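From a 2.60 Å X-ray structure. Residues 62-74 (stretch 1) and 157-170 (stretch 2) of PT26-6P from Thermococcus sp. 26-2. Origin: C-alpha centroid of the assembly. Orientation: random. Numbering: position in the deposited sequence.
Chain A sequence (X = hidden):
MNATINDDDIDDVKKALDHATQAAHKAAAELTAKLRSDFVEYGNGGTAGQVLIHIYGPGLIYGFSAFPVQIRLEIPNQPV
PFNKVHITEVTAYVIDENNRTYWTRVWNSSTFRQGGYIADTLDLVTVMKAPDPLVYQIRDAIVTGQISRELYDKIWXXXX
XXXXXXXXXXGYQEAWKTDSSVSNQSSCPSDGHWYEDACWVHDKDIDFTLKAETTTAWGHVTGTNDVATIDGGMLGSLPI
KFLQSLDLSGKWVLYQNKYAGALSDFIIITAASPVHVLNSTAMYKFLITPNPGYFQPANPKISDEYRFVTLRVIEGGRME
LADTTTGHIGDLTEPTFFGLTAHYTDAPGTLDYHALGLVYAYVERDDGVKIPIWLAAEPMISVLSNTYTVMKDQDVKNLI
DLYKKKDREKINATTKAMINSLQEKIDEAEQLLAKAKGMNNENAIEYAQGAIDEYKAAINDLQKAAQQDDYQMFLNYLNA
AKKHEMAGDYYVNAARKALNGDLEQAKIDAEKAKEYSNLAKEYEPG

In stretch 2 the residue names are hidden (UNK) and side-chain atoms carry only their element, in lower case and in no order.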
ATOM      1  N   TYR A  62      -6.177  -7.552  -3.091  1.00 45.01           N
ATOM      2  CA  TYR A  62      -5.511  -6.329  -3.476  1.00 44.82           C
ATOM      3  C   TYR A  62      -4.352  -6.637  -4.421  1.00 43.73           C
ATOM      4  O   TYR A  62      -3.496  -7.474  -4.122  1.00 43.20           O
ATOM      5  CB  TYR A  62      -5.036  -5.542  -2.258  1.00 45.45           C
ATOM      6  CG  TYR A  62      -4.353  -4.251  -2.646  1.00 48.52           C
ATOM      7  CD1 TYR A  62      -5.021  -3.024  -2.549  1.00 51.25           C
ATOM      8  CD2 TYR A  62      -3.049  -4.253  -3.138  1.00 50.58           C
ATOM      9  CE1 TYR A  62      -4.398  -1.830  -2.923  1.00 52.07           C
ATOM     10  CE2 TYR A  62      -2.421  -3.071  -3.519  1.00 52.44           C
ATOM     11  CZ  TYR A  62      -3.098  -1.864  -3.409  1.00 52.89           C
ATOM     12  OH  TYR A  62      -2.463  -0.701  -3.784  1.00 53.57           O
ATOM     13  N   GLY A  63      -4.353  -5.980  -5.578  1.00 42.75           N
ATOM     14  CA  GLY A  63      -3.242  -6.056  -6.530  1.00 41.46           C
ATOM     15  C   GLY A  63      -2.785  -7.454  -6.909  1.00 40.55           C
ATOM     16  O   GLY A  63      -3.582  -8.286  -7.317  1.00 40.81           O
ATOM     17  N   PHE A  64      -1.494  -7.721  -6.767  1.00 39.37           N
ATOM     18  CA  PHE A  64      -0.944  -8.976  -7.240  1.00 38.18           C
ATOM     19  C   PHE A  64      -0.695  -9.955  -6.107  1.00 37.38           C
ATOM     20  O   PHE A  64       0.344 -10.611  -6.078  1.00 37.13           O
ATOM     21  CB  PHE A  64       0.366  -8.734  -7.990  1.00 38.37           C
ATOM     22  CG  PHE A  64       0.214  -7.888  -9.223  1.00 39.03           C
ATOM     23  CD1 PHE A  64      -0.195  -8.454 -10.413  1.00 39.24           C
ATOM     24  CD2 PHE A  64       0.495  -6.527  -9.198  1.00 39.16           C
ATOM     25  CE1 PHE A  64      -0.332  -7.687 -11.547  1.00 39.05           C
ATOM     26  CE2 PHE A  64       0.348  -5.755 -10.328  1.00 38.51           C
ATOM     27  CZ  PHE A  64      -0.062  -6.337 -11.504  1.00 39.22           C
ATOM     28  N   SER A  65      -1.638 -10.072  -5.178  1.00 36.74           N
ATOM     29  CA  SER A  65      -1.459 -10.993  -4.054  1.00 36.33           C
ATOM     30  C   SER A  65      -1.852 -12.433  -4.378  1.00 36.44           C
ATOM     31  O   SER A  65      -2.602 -12.714  -5.309  1.00 35.89           O
ATOM     32  CB  SER A  65      -2.241 -10.537  -2.834  1.00 35.88           C
ATOM     33  OG  SER A  65      -2.318  -9.137  -2.789  1.00 36.21           O
ATOM     34  N   ALA A  66      -1.310 -13.346  -3.591  1.00 36.92           N
ATOM     35  CA  ALA A  66      -1.701 -14.731  -3.636  1.00 37.23           C
ATOM     36  C   ALA A  66      -2.891 -14.840  -2.689  1.00 37.60           C
ATOM     37  O   ALA A  66      -3.038 -14.020  -1.788  1.00 37.95           O
ATOM     38  CB  ALA A  66      -0.551 -15.598  -3.174  1.00 36.79           C
ATOM     39  N   PHE A  67      -3.759 -15.821  -2.886  1.00 37.99           N
ATOM     40  CA  PHE A  67      -4.976 -15.862  -2.082  1.00 38.41           C
ATOM     41  C   PHE A  67      -5.445 -17.278  -1.883  1.00 38.61           C
ATOM     42  O   PHE A  67      -5.207 -18.133  -2.730  1.00 38.79           O
ATOM     43  CB  PHE A  67      -6.073 -15.036  -2.750  1.00 38.36           C
ATOM     44  CG  PHE A  67      -6.286 -15.381  -4.185  1.00 38.09           C
ATOM     45  CD1 PHE A  67      -7.157 -16.393  -4.548  1.00 39.20           C
ATOM     46  CD2 PHE A  67      -5.608 -14.706  -5.176  1.00 38.32           C
ATOM     47  CE1 PHE A  67      -7.352 -16.716  -5.886  1.00 38.50           C
ATOM     48  CE2 PHE A  67      -5.793 -15.020  -6.509  1.00 38.34           C
ATOM     49  CZ  PHE A  67      -6.664 -16.027  -6.866  1.00 38.61           C
ATOM     50  N   PRO A  68      -6.127 -17.530  -0.762  1.00 38.92           N
ATOM     51  CA  PRO A  68      -6.558 -18.886  -0.506  1.00 39.07           C
ATOM     52  C   PRO A  68      -7.750 -19.196  -1.386  1.00 39.37           C
ATOM     53  O   PRO A  68      -8.628 -18.353  -1.566  1.00 39.25           O
ATOM     54  CB  PRO A  68      -6.977 -18.853   0.974  1.00 38.94           C
ATOM     55  CG  PRO A  68      -7.178 -17.416   1.327  1.00 38.95           C
ATOM     56  CD  PRO A  68      -6.788 -16.565   0.131  1.00 38.91           C
ATOM     57  N   VAL A  69      -7.768 -20.395  -1.947  1.00 40.03           N
ATOM     58  CA  VAL A  69      -8.912 -20.854  -2.703  1.00 40.74           C
ATOM     59  C   VAL A  69      -9.441 -22.093  -2.032  1.00 41.31           C
ATOM     60  O   VAL A  69      -8.683 -23.023  -1.750  1.00 41.38           O
ATOM     61  CB  VAL A  69      -8.546 -21.212  -4.154  1.00 40.73           C
ATOM     62  CG1 VAL A  69      -9.726 -21.905  -4.840  1.00 40.58           C
ATOM     63  CG2 VAL A  69      -8.134 -19.977  -4.916  1.00 40.55           C
ATOM     64  N   GLN A  70     -10.741 -22.097  -1.763  1.00 42.16           N
ATOM     65  CA  GLN A  70     -11.407 -23.280  -1.245  1.00 42.99           C
ATOM     66  C   GLN A  70     -12.239 -23.958  -2.325  1.00 43.70           C
ATOM     67  O   GLN A  70     -12.976 -23.310  -3.077  1.00 43.25           O
ATOM     68  CB  GLN A  70     -12.278 -22.927  -0.045  1.00 43.02           C
ATOM     69  CG  GLN A  70     -11.588 -23.166   1.272  1.00 43.97           C
ATOM     70  CD  GLN A  70     -12.394 -22.667   2.448  1.00 44.16           C
ATOM     71  OE1 GLN A  70     -12.518 -21.466   2.652  1.00 44.90           O
ATOM     72  NE2 GLN A  70     -12.935 -23.589   3.236  1.00 44.78           N
ATOM     73  N   ILE A  71     -12.089 -25.273  -2.406  1.00 44.95           N
ATOM     74  CA  ILE A  71     -12.896 -26.104  -3.295  1.00 46.04           C
ATOM     75  C   ILE A  71     -13.754 -27.068  -2.473  1.00 46.46           C
ATOM     76  O   ILE A  71     -13.240 -27.858  -1.690  1.00 45.95           O
ATOM     77  CB  ILE A  71     -12.010 -26.930  -4.225  1.00 45.98           C
ATOM     78  CG1 ILE A  71     -11.011 -26.022  -4.944  1.00 46.56           C
ATOM     79  CG2 ILE A  71     -12.866 -27.706  -5.208  1.00 46.26           C
ATOM     80  CD1 ILE A  71      -9.744 -26.759  -5.414  1.00 48.06           C
ATOM     81  N   ARG A  72     -15.063 -27.001  -2.659  1.00 47.37           N
ATOM     82  CA  ARG A  72     -15.950 -27.874  -1.923  1.00 48.65           C
ATOM     83  C   ARG A  72     -16.633 -28.914  -2.821  1.00 49.15           C
ATOM     84  O   ARG A  72     -17.367 -28.564  -3.752  1.00 49.34           O
ATOM     85  CB  ARG A  72     -16.984 -27.044  -1.182  1.00 48.78           C
ATOM     86  CG  ARG A  72     -18.009 -27.852  -0.456  1.00 50.90           C
ATOM     87  CD  ARG A  72     -19.155 -26.957  -0.086  1.00 56.03           C
ATOM     88  NE  ARG A  72     -19.742 -27.342   1.188  1.00 61.02           N
ATOM     89  CZ  ARG A  72     -19.237 -27.001   2.370  1.00 63.30           C
ATOM     90  NH1 ARG A  72     -18.126 -26.264   2.429  1.00 63.63           N
ATOM     91  NH2 ARG A  72     -19.847 -27.399   3.488  1.00 64.29           N
ATOM     92  N   LEU A  73     -16.394 -30.189  -2.525  1.00 49.85           N
ATOM     93  CA  LEU A  73     -16.969 -31.294  -3.284  1.00 50.69           C
ATOM     94  C   LEU A  73     -18.112 -31.970  -2.518  1.00 51.42           C
ATOM     95  O   LEU A  73     -17.896 -32.496  -1.432  1.00 51.30           O
ATOM     96  CB  LEU A  73     -15.885 -32.331  -3.560  1.00 50.71           C
ATOM     97  CG  LEU A  73     -14.558 -31.835  -4.139  1.00 50.31           C
ATOM     98  CD1 LEU A  73     -13.655 -33.012  -4.461  1.00 49.65           C
ATOM     99  CD2 LEU A  73     -14.819 -31.016  -5.373  1.00 49.84           C
ATOM    100  N   GLU A  74     -19.321 -31.959  -3.075  1.00 52.64           N
ATOM    101  CA  GLU A  74     -20.434 -32.709  -2.485  1.00 54.25           C
ATOM    102  C   GLU A  74     -20.654 -34.047  -3.169  1.00 54.26           C
ATOM    103  O   GLU A  74     -20.908 -34.105  -4.367  1.00 54.05           O
ATOM    104  CB  GLU A  74     -21.740 -31.924  -2.572  1.00 54.63           C
ATOM    105  CG  GLU A  74     -21.600 -30.449  -2.282  1.00 58.44           C
ATOM    106  CD  GLU A  74     -22.676 -29.618  -2.993  1.00 63.54           C
ATOM    107  OE1 GLU A  74     -22.471 -28.384  -3.153  1.00 65.11           O
ATOM    108  OE2 GLU A  74     -23.710 -30.209  -3.418  1.00 64.75           O
ATOM    109  N   UNK A 157       2.106   1.682 -12.725  1.00 43.36           N
ATOM    110  CA  UNK A 157       1.237   1.739 -13.900  1.00 44.66           C
ATOM    111  C   UNK A 157       0.798   0.378 -14.453  1.00 45.08           C
ATOM    112  O   UNK A 157      -0.092   0.300 -15.288  1.00 44.92           O
ATOM    113  c   UNK A 157       1.858   2.607 -14.988  1.00 44.56           C
ATOM    114  n   UNK A 157       1.083   4.630 -13.875  1.00 47.72           N
ATOM    115  o   UNK A 157       3.195   4.588 -14.684  1.00 50.44           O
ATOM    116  c   UNK A 157       2.097   4.034 -14.514  1.00 47.56           C
ATOM    117  N   UNK A 158       1.420  -0.690 -13.976  1.00 45.76           N
ATOM    118  CA  UNK A 158       1.052  -2.008 -14.428  1.00 46.68           C
ATOM    119  C   UNK A 158      -0.263  -2.419 -13.790  1.00 47.76           C
ATOM    120  O   UNK A 158      -0.497  -2.179 -12.609  1.00 47.89           O
ATOM    121  c   UNK A 158       1.715  -4.361 -14.607  1.00 46.11           C
ATOM    122  o   UNK A 158       3.353  -2.622 -14.673  1.00 46.90           O
ATOM    123  c   UNK A 158       2.113  -3.021 -14.079  1.00 46.42           C
ATOM    124  N   UNK A 159      -1.129  -3.041 -14.580  1.00 49.04           N
ATOM    125  CA  UNK A 159      -2.437  -3.459 -14.095  1.00 50.00           C
ATOM    126  C   UNK A 159      -2.478  -4.942 -13.826  1.00 50.46           C
ATOM    127  O   UNK A 159      -1.652  -5.705 -14.325  1.00 50.45           O
ATOM    128  c   UNK A 159      -3.522  -3.133 -15.114  1.00 49.95           C
ATOM    129  o   UNK A 159      -3.640  -1.739 -15.271  1.00 51.54           O
ATOM    130  N   UNK A 160      -3.473  -5.339 -13.046  1.00 51.34           N
ATOM    131  CA  UNK A 160      -3.729  -6.741 -12.768  1.00 52.01           C
ATOM    132  C   UNK A 160      -4.307  -7.435 -14.006  1.00 52.55           C
ATOM    133  O   UNK A 160      -5.121  -6.861 -14.726  1.00 52.12           O
ATOM    134  o   UNK A 160      -5.824  -6.075 -11.719  1.00 52.47           O
ATOM    135  c   UNK A 160      -4.661  -6.899 -11.553  1.00 52.03           C
ATOM    136  c   UNK A 160      -3.935  -6.478 -10.285  1.00 51.60           C
ATOM    137  N   UNK A 161      -3.851  -8.662 -14.248  1.00 53.49           N
ATOM    138  CA  UNK A 161      -4.249  -9.443 -15.418  1.00 54.36           C
ATOM    139  C   UNK A 161      -5.578 -10.168 -15.208  1.00 54.65           C
ATOM    140  O   UNK A 161      -5.918 -10.533 -14.080  1.00 55.11           O
ATOM    141  c   UNK A 161      -3.200 -10.512 -15.736  1.00 54.66           C
ATOM    142  o   UNK A 161      -1.882  -9.923 -15.790  1.00 55.26           O
ATOM    143  c   UNK A 161      -3.541 -11.203 -17.055  1.00 54.97           C
ATOM    144  N   UNK A 162      -6.321 -10.375 -16.294  1.00 54.87           N
ATOM    145  CA  UNK A 162      -7.561 -11.169 -16.267  1.00 54.92           C
ATOM    146  C   UNK A 162      -7.239 -12.662 -16.212  1.00 54.48           C
ATOM    147  O   UNK A 162      -6.345 -13.122 -16.913  1.00 54.62           O
ATOM    148  c   UNK A 162     -10.621  -8.074 -18.096  1.00 58.36           C
ATOM    149  c   UNK A 162      -8.406 -10.891 -17.516  1.00 55.25           C
ATOM    150  n   UNK A 162      -9.945  -9.141 -18.487  1.00 57.86           N
ATOM    151  n   UNK A 162     -10.398  -7.888 -16.806  1.00 58.91           N
ATOM    152  c   UNK A 162      -9.540  -8.864 -16.358  1.00 58.82           C
ATOM    153  c   UNK A 162      -9.263  -9.669 -17.412  1.00 56.81           C
ATOM    154  N   UNK A 163      -7.971 -13.416 -15.398  1.00 54.14           N
ATOM    155  CA  UNK A 163      -7.722 -14.852 -15.241  1.00 53.79           C
ATOM    156  C   UNK A 163      -8.979 -15.558 -14.720  1.00 53.51           C
ATOM    157  O   UNK A 163      -9.936 -14.902 -14.302  1.00 53.16           O
ATOM    158  c   UNK A 163      -7.421 -13.249 -11.033  1.00 52.00           C
ATOM    159  c   UNK A 163      -7.753 -15.594 -10.660  1.00 52.08           C
ATOM    160  c   UNK A 163      -6.987 -14.812 -12.818  1.00 53.77           C
ATOM    161  c   UNK A 163      -7.027 -13.509 -12.335  1.00 52.57           C
ATOM    162  c   UNK A 163      -7.782 -14.295 -10.195  1.00 51.71           C
ATOM    163  c   UNK A 163      -6.587 -15.087 -14.240  1.00 53.77           C
ATOM    164  c   UNK A 163      -7.360 -15.850 -11.969  1.00 53.24           C
ATOM    165  N   UNK A 164      -8.960 -16.893 -14.746  1.00 53.11           N
ATOM    166  CA  UNK A 164     -10.011 -17.703 -14.150  1.00 52.81           C
ATOM    167  C   UNK A 164      -9.407 -18.930 -13.491  1.00 52.44           C
ATOM    168  O   UNK A 164      -8.316 -19.363 -13.852  1.00 52.42           O
ATOM    169  o   UNK A 164     -13.352 -15.294 -15.364  1.00 56.19           O
ATOM    170  o   UNK A 164     -13.212 -17.020 -14.015  1.00 56.16           O
ATOM    171  c   UNK A 164     -11.035 -18.144 -15.204  1.00 52.98           C
ATOM    172  c   UNK A 164     -11.780 -17.009 -15.899  1.00 53.32           C
ATOM    173  c   UNK A 164     -12.857 -16.395 -15.033  1.00 54.87           C
ATOM    174  N   UNK A 165     -10.119 -19.484 -12.520  1.00 52.11           N
ATOM    175  CA  UNK A 165      -9.725 -20.745 -11.918  1.00 51.96           C
ATOM    176  C   UNK A 165     -10.570 -21.901 -12.458  1.00 52.17           C
ATOM    177  O   UNK A 165     -11.784 -21.786 -12.627  1.00 52.02           O
ATOM    178  c   UNK A 165      -9.049 -19.542  -9.821  1.00 51.72           C
ATOM    179  c   UNK A 165      -9.182 -19.403  -8.324  1.00 52.04           C
ATOM    180  c   UNK A 165      -9.851 -20.709 -10.387  1.00 51.77           C
ATOM    181  c   UNK A 165      -9.366 -22.017  -9.778  1.00 51.28           C
ATOM    182  N   UNK A 166      -9.929 -23.021 -12.739  1.00 52.46           N
ATOM    183  CA  UNK A 166     -10.702 -24.197 -13.079  1.00 52.94           C
ATOM    184  C   UNK A 166     -10.245 -25.454 -12.332  1.00 52.93           C
ATOM    185  O   UNK A 166      -9.063 -25.612 -11.977  1.00 52.58           O
ATOM    186  c   UNK A 166      -9.589 -25.055 -15.268  1.00 54.50           C
ATOM    187  c   UNK A 166     -10.789 -24.398 -14.601  1.00 53.37           C
ATOM    188  c   UNK A 166     -10.253 -24.314 -18.769  1.00 56.65           C
ATOM    189  n   UNK A 166     -10.649 -24.606 -17.525  1.00 57.56           N
ATOM    190  n   UNK A 166      -9.205 -24.934 -19.301  1.00 55.93           N
ATOM    191  n   UNK A 166     -10.901 -23.405 -19.487  1.00 55.27           N
ATOM    192  c   UNK A 166     -10.000 -25.601 -16.655  1.00 57.06           C
ATOM    193  N   UNK A 167     -11.217 -26.326 -12.071  1.00 52.95           N
ATOM    194  CA  UNK A 167     -11.009 -27.530 -11.283  1.00 53.12           C
ATOM    195  C   UNK A 167     -11.416 -28.772 -12.070  1.00 53.26           C
ATOM    196  O   UNK A 167     -12.400 -28.763 -12.818  1.00 53.34           O
ATOM    197  c   UNK A 167     -11.623 -26.149  -9.276  1.00 53.34           C
ATOM    198  c   UNK A 167     -11.830 -27.483  -9.986  1.00 53.25           C
ATOM    199  c   UNK A 167     -11.459 -28.651  -9.072  1.00 53.67           C
ATOM    200  N   UNK A 168     -10.658 -29.846 -11.903  1.00 53.33           N
ATOM    201  CA  UNK A 168     -10.970 -31.087 -12.587  1.00 53.48           C
ATOM    202  C   UNK A 168     -10.973 -32.239 -11.603  1.00 53.41           C
ATOM    203  O   UNK A 168      -9.973 -32.506 -10.938  1.00 53.27           O
ATOM    204  c   UNK A 168     -10.119 -30.235 -14.771  1.00 54.08           C
ATOM    205  c   UNK A 168      -9.993 -31.355 -13.736  1.00 53.60           C
ATOM    206  c   UNK A 168     -10.263 -32.720 -14.363  1.00 53.79           C
ATOM    207  c   UNK A 168      -9.318 -30.458 -16.056  1.00 55.95           C
ATOM    208  N   UNK A 169     -12.124 -32.899 -11.497  1.00 53.46           N
ATOM    209  CA  UNK A 169     -12.267 -34.036 -10.606  1.00 53.45           C
ATOM    210  C   UNK A 169     -12.399 -35.318 -11.418  1.00 54.07           C
ATOM    211  O   UNK A 169     -13.175 -35.392 -12.381  1.00 53.89           O
ATOM    212  c   UNK A 169     -13.481 -33.891  -9.654  1.00 53.33           C
ATOM    213  c   UNK A 169     -13.418 -34.941  -8.530  1.00 51.86           C
ATOM    214  c   UNK A 169     -13.554 -32.474  -9.096  1.00 52.74           C
ATOM    215  N   UNK A 170     -11.643 -36.325 -11.007  1.00 54.70           N
ATOM    216  CA  UNK A 170     -11.648 -37.601 -11.684  1.00 55.61           C
ATOM    217  C   UNK A 170     -11.776 -38.731 -10.677  1.00 55.94           C
ATOM    218  O   UNK A 170     -11.326 -38.619  -9.529  1.00 55.99           O
ATOM    219  c   UNK A 170     -10.367 -37.763 -12.497  1.00 55.75           C
ATOM    220  c   UNK A 170      -9.009 -37.046 -14.472  1.00 58.80           C
ATOM    221  n   UNK A 170      -7.647 -36.232 -16.403  1.00 61.39           N
ATOM    222  c   UNK A 170     -10.246 -36.769 -13.630  1.00 57.13           C
ATOM    223  c   UNK A 170      -8.883 -36.020 -15.588  1.00 60.48           C
TER

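Position 157 carries two side-chain carbons, the second bonded to one oxygen and one nitrogen; this terminal amide, one methylene from the backbone, is Asn157, which stays out of reach of stretch 1. At 158 the first carbon bears one oxygen and one carbon, and that outer carbon approaches the Phe64 ring. The fork identifies Thr158, the first residue to leave helical geometry, with CG2 4.1 Å from Phe64 CZ. A single carbon followed by an oxygen at 159 gives Ser159. Its CA-to-CB bond points away, but its backbone O lies at the edge of the Phe64 ring, 3.3 Å from Phe64 CZ.

Position 160 again has one carbon carrying an oxygen and a carbon, the latter resting over a face of the Phe64 ring. This is Thr160: CG2 sits 4.1 Å from the centroid of the Phe64 ring, 13° off its normal, a CH-pi contact, and lies 3.5 Å from Gly63 O. The same branched pattern at 161 marks Thr161, which makes no contact. At 162, a carbon leading to a five-membered ring of three carbons and two nitrogens is an imidazole, hence His162, also remote.

Position 163 has one carbon and a six-carbon ring without a hydroxyl, and meets the Phe67 ring. It is Phe163, with CZ 3.9 Å from Phe67 CZ. Three carbons, the last bearing two oxygens, make 164 a carboxylate two methylenes from CA: Glu164, hydrogen-bonded elsewhere in the structure. Four carbons at 165, forked at the first with one arm two carbons long, reach both Phe67 and Val69. This is Ile165; its CD1 lies 4.1 Å from Phe67 CE1, at the ring edge, and 3.6 Å from Val69 CG2.

At 166, three carbons lead to a nitrogen and then a carbon with two more nitrogens, a guanidinium on an aliphatic arm: Arg166, out of reach. The three-carbon fork at 167 packs on Ile71 and is Val167, CG1 standing 4.2 Å from Ile71 CG2. Position 168 has four carbons with one longer arm, so it is Ile168, which makes no contact. Another three-carbon fork, at 169, faces Leu73: Val169, with CG2 4.2 Å from Leu73 CD2. Finally, four carbons in a row ending in nitrogen make 170 Lys170, which is exposed.

The strands run in broadly the same direction, 35° apart, and their axes approach to 10.0 Å. No hydrogen bond joins the stretches. Instead, alternate side chains from each strand meet in an apolar layer, while Phe64 extends the contact to the loop before the second strand.

Stretch 2 157-170: NTSTTHFEIRVIVK
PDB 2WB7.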